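Local coordinates for glutathione s-transferase III (Zea mays, PDB 1AW9), which probably conjugates reduced glutathione to hydrophobic electrophiles, among them certain herbicides, as a phi-class glutathione transferase that forms homodimers, at residues H104-Y107 with P108-P112; L113-Q116 with L117-P121; A129-V132 with D133-E137. All blocks are in the same frame, centred on the assembly; numbering follows the deposited sequence.

Interaction 1 (H104-Y107 with P108-P112); sequences HHFY and PNASP
Ser111 OG lies over one face of the Tyr107 ring, offset toward the rim, with CZ its nearest ring atom at 3.8 Å. Phe106, the residue before, is covered in the same way: Ala110 CB sits over one face of its ring as a CH-pi contact, 4.2 Å from the ring centroid. Both rings reach these methyl and hydroxymethyl groups because CG stands opposite the backbone N (chi1 -179° in Tyr107), which lays the ring beside its own carbonyl and over the following turn. At the polar end, Tyr107 OH is hydrogen-bonded to Asn13 ND2, a probable glutathione-binding residue. With an alanine in place of Tyr107, Asn13 would probably lose this hydroxyl partner and Ser111 the ring beside it.

Two prolines leave the helix short of N-H groups and kink it, and the turns adapt. Phe106 O accepts both Ala110 N at 2.8 Å, nearly end-on, and Asn109 N at 3.0 Å from above the carbonyl plane. Asn109 ND2 bonds to His105 O at 2.8 Å, with that oxygen in the plane of the amide. All this lies on helix 92-122 of the all-helical C-terminal domain. Phe106 packs on Leu139 and Tyr146 of helix 129-152, Tyr171 of helix 169-176 meets Tyr107 edge-to-face, and His105 stacks on Phe51 of the second subunit.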
loop_
_atom_site.group_PDB
_atom_site.type_symbol
_atom_site.label_atom_id
_atom_site.label_comp_id
_atom_site.label_asym_id
_atom_site.label_seq_id
_atom_site.Cartn_x
_atom_site.Cartn_y
_atom_site.Cartn_z
ATOM N N HIS A 104 13.021 8.525 15.429
ATOM C CA HIS A 104 11.779 8.771 14.725
ATOM C C HIS A 104 11.804 9.437 13.382
ATOM O O HIS A 104 10.788 9.419 12.682
ATOM C CB HIS A 104 10.832 9.526 15.623
ATOM C CG HIS A 104 10.536 8.780 16.870
ATOM N ND1 HIS A 104 10.174 7.445 16.851
ATOM C CD2 HIS A 104 10.682 9.117 18.170
ATOM C CE1 HIS A 104 10.117 6.990 18.088
ATOM N NE2 HIS A 104 10.424 7.981 18.911
ATOM N N HIS A 105 12.911 10.059 13.016
ATOM C CA HIS A 105 12.975 10.725 11.726
ATOM C C HIS A 105 14.028 10.258 10.797
ATOM O O HIS A 105 13.810 10.196 9.593
ATOM C CB HIS A 105 13.134 12.211 11.912
ATOM C CG HIS A 105 11.939 12.822 12.499
ATOM N ND1 HIS A 105 11.804 13.011 13.855
ATOM C CD2 HIS A 105 10.763 13.180 11.941
ATOM C CE1 HIS A 105 10.591 13.459 14.105
ATOM N NE2 HIS A 105 9.937 13.569 12.960
ATOM N N PHE A 106 15.185 9.960 11.337
ATOM C CA PHE A 106 16.285 9.517 10.514
ATOM C C PHE A 106 16.160 8.022 10.253
ATOM O O PHE A 106 16.031 7.587 9.099
ATOM C CB PHE A 106 17.621 9.883 11.202
ATOM C CG PHE A 106 18.838 9.421 10.452
ATOM C CD1 PHE A 106 19.369 10.184 9.412
ATOM C CD2 PHE A 106 19.419 8.191 10.735
ATOM C CE1 PHE A 106 20.455 9.716 8.652
ATOM C CE2 PHE A 106 20.509 7.713 9.981
ATOM C CZ PHE A 106 21.019 8.483 8.935
ATOM N N TYR A 107 16.119 7.250 11.318
ATOM C CA TYR A 107 16.055 5.805 11.143
ATOM C C TYR A 107 14.938 5.286 10.231
ATOM O O TYR A 107 15.219 4.634 9.218
ATOM C CB TYR A 107 16.015 5.074 12.507
ATOM C CG TYR A 107 15.972 3.569 12.356
ATOM C CD1 TYR A 107 17.075 2.886 11.874
ATOM C CD2 TYR A 107 14.815 2.861 12.615
ATOM C CE1 TYR A 107 17.032 1.514 11.632
ATOM C CE2 TYR A 107 14.748 1.464 12.377
ATOM C CZ TYR A 107 15.871 0.791 11.878
ATOM O OH TYR A 107 15.877 -0.584 11.585
ATOM N N PRO A 108 13.673 5.652 10.514
ATOM C CA PRO A 108 12.580 5.167 9.666
ATOM C C PRO A 108 12.676 5.498 8.187
ATOM O O PRO A 108 11.981 4.921 7.384
ATOM C CB PRO A 108 11.337 5.776 10.308
ATOM C CG PRO A 108 11.788 6.069 11.731
ATOM C CD PRO A 108 13.157 6.637 11.480
ATOM N N ASN A 109 13.495 6.472 7.842
ATOM C CA ASN A 109 13.657 6.836 6.446
ATOM C C ASN A 109 14.942 6.276 5.879
ATOM O O ASN A 109 14.977 5.891 4.699
ATOM C CB ASN A 109 13.564 8.346 6.286
ATOM C CG ASN A 109 12.167 8.839 6.536
ATOM O OD1 ASN A 109 11.254 8.458 5.821
ATOM N ND2 ASN A 109 11.977 9.645 7.572
ATOM N N ALA A 110 15.973 6.172 6.719
ATOM C CA ALA A 110 17.263 5.640 6.282
ATOM C C ALA A 110 17.212 4.150 6.064
ATOM O O ALA A 110 17.766 3.666 5.082
ATOM C CB ALA A 110 18.351 5.964 7.287
ATOM N N SER A 111 16.564 3.397 6.953
ATOM C CA SER A 111 16.534 1.947 6.753
ATOM C C SER A 111 15.840 1.447 5.493
ATOM O O SER A 111 16.345 0.512 4.864
ATOM C CB SER A 111 15.997 1.199 7.970
ATOM O OG SER A 111 14.761 1.735 8.364
ATOM N N PRO A 112 14.626 1.970 5.144
ATOM C CA PRO A 112 13.988 1.471 3.915
ATOM C C PRO A 112 14.899 1.652 2.715
ATOM O O PRO A 112 14.907 0.820 1.826
ATOM C CB PRO A 112 12.769 2.366 3.777
ATOM C CG PRO A 112 12.390 2.629 5.180
ATOM C CD PRO A 112 13.700 2.847 5.888
#

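Interaction 2 (L113-Q116 with L117-P121); sequences LVFQ and LLVRP
Arg120 reaches back past Phe115 and alongside Gln116, one turn earlier, near the C-terminal end of helix 92-122 in the glutathione transferase C-terminal domain. Its CB stays near the backbone, 3.8 Å from Gln116 O. CG then comes to 3.2 Å from Phe115 CZ, a snug approach that is neither over the face nor at the edge of the ring. CD follows the same ring, 3.4 Å from Phe115 CE2, and also touches the amide oxygen of Gln116. A bend at CG-CD (chi3 65°) turns the guanidinium so that its plane is only 11° from that of the Phe115 ring. At the tip, Arg120 NH1 donates to Gln116 OE1 at 3.1 Å; the oxygen lies at the guanidinium edge, and NH1 lies in the carbonyl plane on a lone pair. The planes of the Gln116 amide and the guanidinium are nearly perpendicular. Gln116 OE1 has a second donor in Asp128 N, so the side chain also ties this helix to the start of helix 129-152.

Val119 borders the CD1 end of the Phe115 ring, its CB 3.7 Å from Phe115 CD1, on the same side of the ring plane as Arg120 CG, and Phe115 of the third subunit meets the ring at a subunit contact. Within the helix, the backbone widens into a pi-type turn: Val114 O takes Leu118 N and, weakly, Val119 N. Pro121 brings no N-H to the turn before and kinks the chain, its CD resting on Gln116 O. Just before it, the wider turn closes with Arg120 N bonded to Phe115 O at 3.1 Å, nearly straight, with an N-H...O angle of 167°.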
loop_
_atom_site.group_PDB
_atom_site.type_symbol
_atom_site.label_atom_id
_atom_site.label_comp_id
_atom_site.label_asym_id
_atom_site.label_seq_id
_atom_site.Cartn_x
_atom_site.Cartn_y
_atom_site.Cartn_z
ATOM N N LEU A 113 15.651 2.749 2.695
ATOM C CA LEU A 113 16.552 3.045 1.592
ATOM C C LEU A 113 17.691 2.025 1.515
ATOM O O LEU A 113 18.066 1.578 0.434
ATOM C CB LEU A 113 17.107 4.471 1.719
ATOM C CG LEU A 113 16.108 5.609 1.486
ATOM C CD1 LEU A 113 16.803 6.935 1.644
ATOM C CD2 LEU A 113 15.502 5.531 0.113
ATOM N N VAL A 114 18.250 1.665 2.665
ATOM C CA VAL A 114 19.344 0.685 2.719
ATOM C C VAL A 114 18.795 -0.676 2.355
ATOM O O VAL A 114 19.423 -1.431 1.624
ATOM C CB VAL A 114 19.987 0.641 4.120
ATOM C CG1 VAL A 114 20.813 -0.607 4.273
ATOM C CG2 VAL A 114 20.837 1.899 4.314
ATOM N N PHE A 115 17.574 -0.943 2.783
ATOM C CA PHE A 115 16.947 -2.196 2.480
ATOM C C PHE A 115 16.632 -2.419 0.996
ATOM O O PHE A 115 16.854 -3.506 0.463
ATOM C CB PHE A 115 15.671 -2.374 3.258
ATOM C CG PHE A 115 14.917 -3.539 2.797
ATOM C CD1 PHE A 115 15.430 -4.814 3.007
ATOM C CD2 PHE A 115 13.790 -3.378 1.997
ATOM C CE1 PHE A 115 14.846 -5.916 2.424
ATOM C CE2 PHE A 115 13.195 -4.475 1.409
ATOM C CZ PHE A 115 13.729 -5.752 1.620
ATOM N N GLN A 116 16.003 -1.442 0.360
ATOM C CA GLN A 116 15.663 -1.553 -1.049
ATOM C C GLN A 116 16.878 -1.485 -1.992
ATOM O O GLN A 116 16.927 -2.182 -3.004
ATOM C CB GLN A 116 14.689 -0.440 -1.435
ATOM C CG GLN A 116 13.367 -0.506 -0.775
ATOM C CD GLN A 116 12.574 -1.656 -1.262
ATOM O OE1 GLN A 116 12.728 -2.088 -2.402
ATOM N NE2 GLN A 116 11.722 -2.181 -0.421
ATOM N N LEU A 117 17.842 -0.627 -1.675
ATOM C CA LEU A 117 18.984 -0.426 -2.554
ATOM C C LEU A 117 20.188 -1.335 -2.332
ATOM O O LEU A 117 21.002 -1.482 -3.241
ATOM C CB LEU A 117 19.428 1.054 -2.510
ATOM C CG LEU A 117 18.374 2.119 -2.821
ATOM C CD1 LEU A 117 18.838 3.505 -2.386
ATOM C CD2 LEU A 117 18.069 2.087 -4.298
ATOM N N LEU A 118 20.309 -1.930 -1.139
ATOM C CA LEU A 118 21.432 -2.820 -0.816
ATOM C C LEU A 118 21.084 -4.277 -0.577
ATOM O O LEU A 118 21.717 -5.161 -1.150
ATOM C CB LEU A 118 22.173 -2.327 0.408
ATOM C CG LEU A 118 23.097 -1.151 0.171
ATOM C CD1 LEU A 118 23.757 -0.800 1.483
ATOM C CD2 LEU A 118 24.136 -1.524 -0.864
ATOM N N VAL A 119 20.103 -4.515 0.292
ATOM C CA VAL A 119 19.673 -5.863 0.655
ATOM C C VAL A 119 18.922 -6.631 -0.440
ATOM O O VAL A 119 19.299 -7.748 -0.797
ATOM C CB VAL A 119 18.793 -5.807 1.909
ATOM C CG1 VAL A 119 18.352 -7.230 2.344
ATOM C CG2 VAL A 119 19.537 -5.057 3.035
ATOM N N ARG A 120 17.843 -6.046 -0.953
ATOM C CA ARG A 120 17.045 -6.683 -1.988
ATOM C C ARG A 120 17.800 -7.163 -3.198
ATOM O O ARG A 120 17.556 -8.262 -3.659
ATOM C CB ARG A 120 15.883 -5.802 -2.423
ATOM C CG ARG A 120 14.883 -5.660 -1.332
ATOM C CD ARG A 120 13.584 -5.187 -1.853
ATOM N NE ARG A 120 13.000 -6.186 -2.729
ATOM C CZ ARG A 120 12.057 -5.920 -3.626
ATOM N NH1 ARG A 120 11.587 -4.676 -3.760
ATOM N NH2 ARG A 120 11.602 -6.895 -4.411
ATOM N N PRO A 121 18.654 -6.312 -3.786
ATOM C CA PRO A 121 19.389 -6.776 -4.953
ATOM C C PRO A 121 20.285 -7.961 -4.556
ATOM O O PRO A 121 20.458 -8.879 -5.333
ATOM C CB PRO A 121 20.201 -5.542 -5.344
ATOM C CG PRO A 121 19.370 -4.421 -4.866
ATOM C CD PRO A 121 18.943 -4.892 -3.523
#

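Interaction 3 (A129-V132 with D133-E137); sequences AAVV and DKHAE. With CD (cadmium ion), chain D; CD (cadmium ion), chain B.
Asp133 holds a cadmium ion with both carboxylate oxygens, OD1 at 2.5 Å and OD2 at 2.6 Å from the metal, while its CB and CG lie against Ala129 O in the turn before. A water also binds the ion, and so does Glu137 of the fourth subunit. One turn further on, Glu137 grips a second cadmium ion in the same two-oxygen way, OE2 at 2.5 Å from the metal, here shared with Asp133 of the fifth subunit. With chi1 and chi2 both near 180°, its chain is extended and carries the carboxylate well clear of the helix, whereas Asp133 is short and keeps close to it.

Behind the metals a regular helix sets the spacing. Asp133 N bonds to Ala129 O at 3.0 Å, which places the Asp133 backbone in the regular turn, and Ala136 N to Val132 O follows at 2.8 Å. On another side of the helix, His135 lays CD2 against Val131, 3.2 Å from its O and 3.9 Å from its CG1, with the oxygen near the plane of the imidazole. The bond between His135 ND1 and Asn109 OD1 on helix 92-122 helps hold the ring's rotation. Lys134 reaches out to a salt bridge with Asp128 of the fifth subunit, while Asp128 of the same chain accepts Val131 N near the helix start. Asp133 and Glu137 thus each share their ion with the opposite partner, Glu137 or Asp133, of a neighbouring subunit, and the start of helix 129-152 is a metal-bridged contact between subunits of the assembly, away from the probable glutathione site.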
loop_
_atom_site.group_PDB
_atom_site.type_symbol
_atom_site.label_atom_id
_atom_site.label_comp_id
_atom_site.label_asym_id
_atom_site.label_seq_id
_atom_site.Cartn_x
_atom_site.Cartn_y
_atom_site.Cartn_z
ATOM N N ALA A 129 10.700 1.375 -6.538
ATOM C CA ALA A 129 10.788 2.801 -6.809
ATOM C C ALA A 129 9.915 3.648 -5.919
ATOM O O ALA A 129 10.294 4.738 -5.551
ATOM C CB ALA A 129 10.463 3.084 -8.248
ATOM N N ALA A 130 8.733 3.161 -5.593
ATOM C CA ALA A 130 7.827 3.935 -4.778
ATOM C C ALA A 130 8.349 4.127 -3.361
ATOM O O ALA A 130 8.118 5.164 -2.747
ATOM C CB ALA A 130 6.487 3.256 -4.728
ATOM N N VAL A 131 8.976 3.081 -2.827
ATOM C CA VAL A 131 9.529 3.083 -1.474
ATOM C C VAL A 131 10.768 3.961 -1.419
ATOM O O VAL A 131 10.941 4.749 -0.500
ATOM C CB VAL A 131 9.909 1.677 -1.052
ATOM C CG1 VAL A 131 10.632 1.706 0.281
ATOM C CG2 VAL A 131 8.650 0.793 -0.966
ATOM N N VAL A 132 11.615 3.841 -2.432
ATOM C CA VAL A 132 12.813 4.660 -2.498
ATOM C C VAL A 132 12.425 6.145 -2.586
ATOM O O VAL A 132 12.939 6.953 -1.814
ATOM C CB VAL A 132 13.690 4.256 -3.694
ATOM C CG1 VAL A 132 14.797 5.308 -3.955
ATOM C CG2 VAL A 132 14.283 2.872 -3.456
ATOM N N ASP A 133 11.510 6.496 -3.495
ATOM C CA ASP A 133 11.072 7.870 -3.657
ATOM C C ASP A 133 10.468 8.448 -2.456
ATOM O O ASP A 133 10.749 9.582 -2.168
ATOM C CB ASP A 133 10.067 8.053 -4.798
ATOM C CG ASP A 133 10.738 8.027 -6.144
ATOM O OD1 ASP A 133 11.971 7.796 -6.072
ATOM O OD2 ASP A 133 10.111 8.261 -7.241
ATOM N N LYS A 134 9.541 7.741 -1.830
ATOM C CA LYS A 134 8.925 8.242 -0.617
ATOM C C LYS A 134 9.989 8.542 0.468
ATOM O O LYS A 134 10.032 9.634 1.043
ATOM C CB LYS A 134 7.897 7.247 -0.080
ATOM C CG LYS A 134 7.402 7.618 1.298
ATOM C CD LYS A 134 6.389 6.616 1.795
ATOM C CE LYS A 134 5.953 6.939 3.233
ATOM N NZ LYS A 134 4.777 6.122 3.748
ATOM N N HIS A 135 10.838 7.565 0.754
ATOM C CA HIS A 135 11.837 7.764 1.775
ATOM C C HIS A 135 13.004 8.651 1.477
ATOM O O HIS A 135 13.472 9.289 2.379
ATOM C CB HIS A 135 12.288 6.456 2.288
ATOM C CG HIS A 135 11.210 5.787 3.019
ATOM N ND1 HIS A 135 10.761 6.257 4.235
ATOM C CD2 HIS A 135 10.416 4.748 2.688
ATOM C CE1 HIS A 135 9.735 5.531 4.628
ATOM N NE2 HIS A 135 9.506 4.606 3.709
ATOM N N ALA A 136 13.449 8.728 0.224
ATOM C CA ALA A 136 14.539 9.608 -0.118
ATOM C C ALA A 136 14.077 11.045 0.111
ATOM O O ALA A 136 14.822 11.897 0.571
ATOM C CB ALA A 136 14.906 9.433 -1.580
ATOM N N GLU A 137 12.841 11.325 -0.260
ATOM C CA GLU A 137 12.308 12.653 -0.103
ATOM C C GLU A 137 12.074 13.026 1.346
ATOM O O GLU A 137 12.343 14.163 1.753
ATOM C CB GLU A 137 11.022 12.750 -0.839
ATOM C CG GLU A 137 10.520 14.115 -0.763
ATOM C CD GLU A 137 9.196 14.241 -1.376
ATOM O OE1 GLU A 137 8.779 13.319 -2.124
ATOM O OE2 GLU A 137 8.558 15.280 -1.097
HETATM CD CD CD D . 12.346 7.750 -8.543
HETATM CD CD CD B . 6.974 15.097 -2.984
HETATM O O HOH W 1 5.940 15.347 -1.437
HETATM O O HOH W 2 13.176 6.264 -7.750
#

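In the fold
Interactions 1 and 2 run in series along helix 92-122, their centres 13 Å apart. Interaction 3 opens the next helix, and its centre is 12 Å from each of theirs. The two helices pack side by side. Between interactions 1 and 3, Pro112 CB lies 3.5 Å from His135 CD2; between 2 and 3, Leu113 CD2 is 3.5 Å from Val132 O and Gln116 CG 3.7 Å from Val131 CG1. Interaction 1 is next to the probable glutathione site: the side chain of Tyr107 is about 7 Å from that of Ser67. In interaction 2, Val114 stays about 5 Å from Pro12, side chain to side chain. Interaction 3 lies away from that site; its cadmium ions have a counterpart in interaction 1, where the His105 side chain is about 3 Å from another.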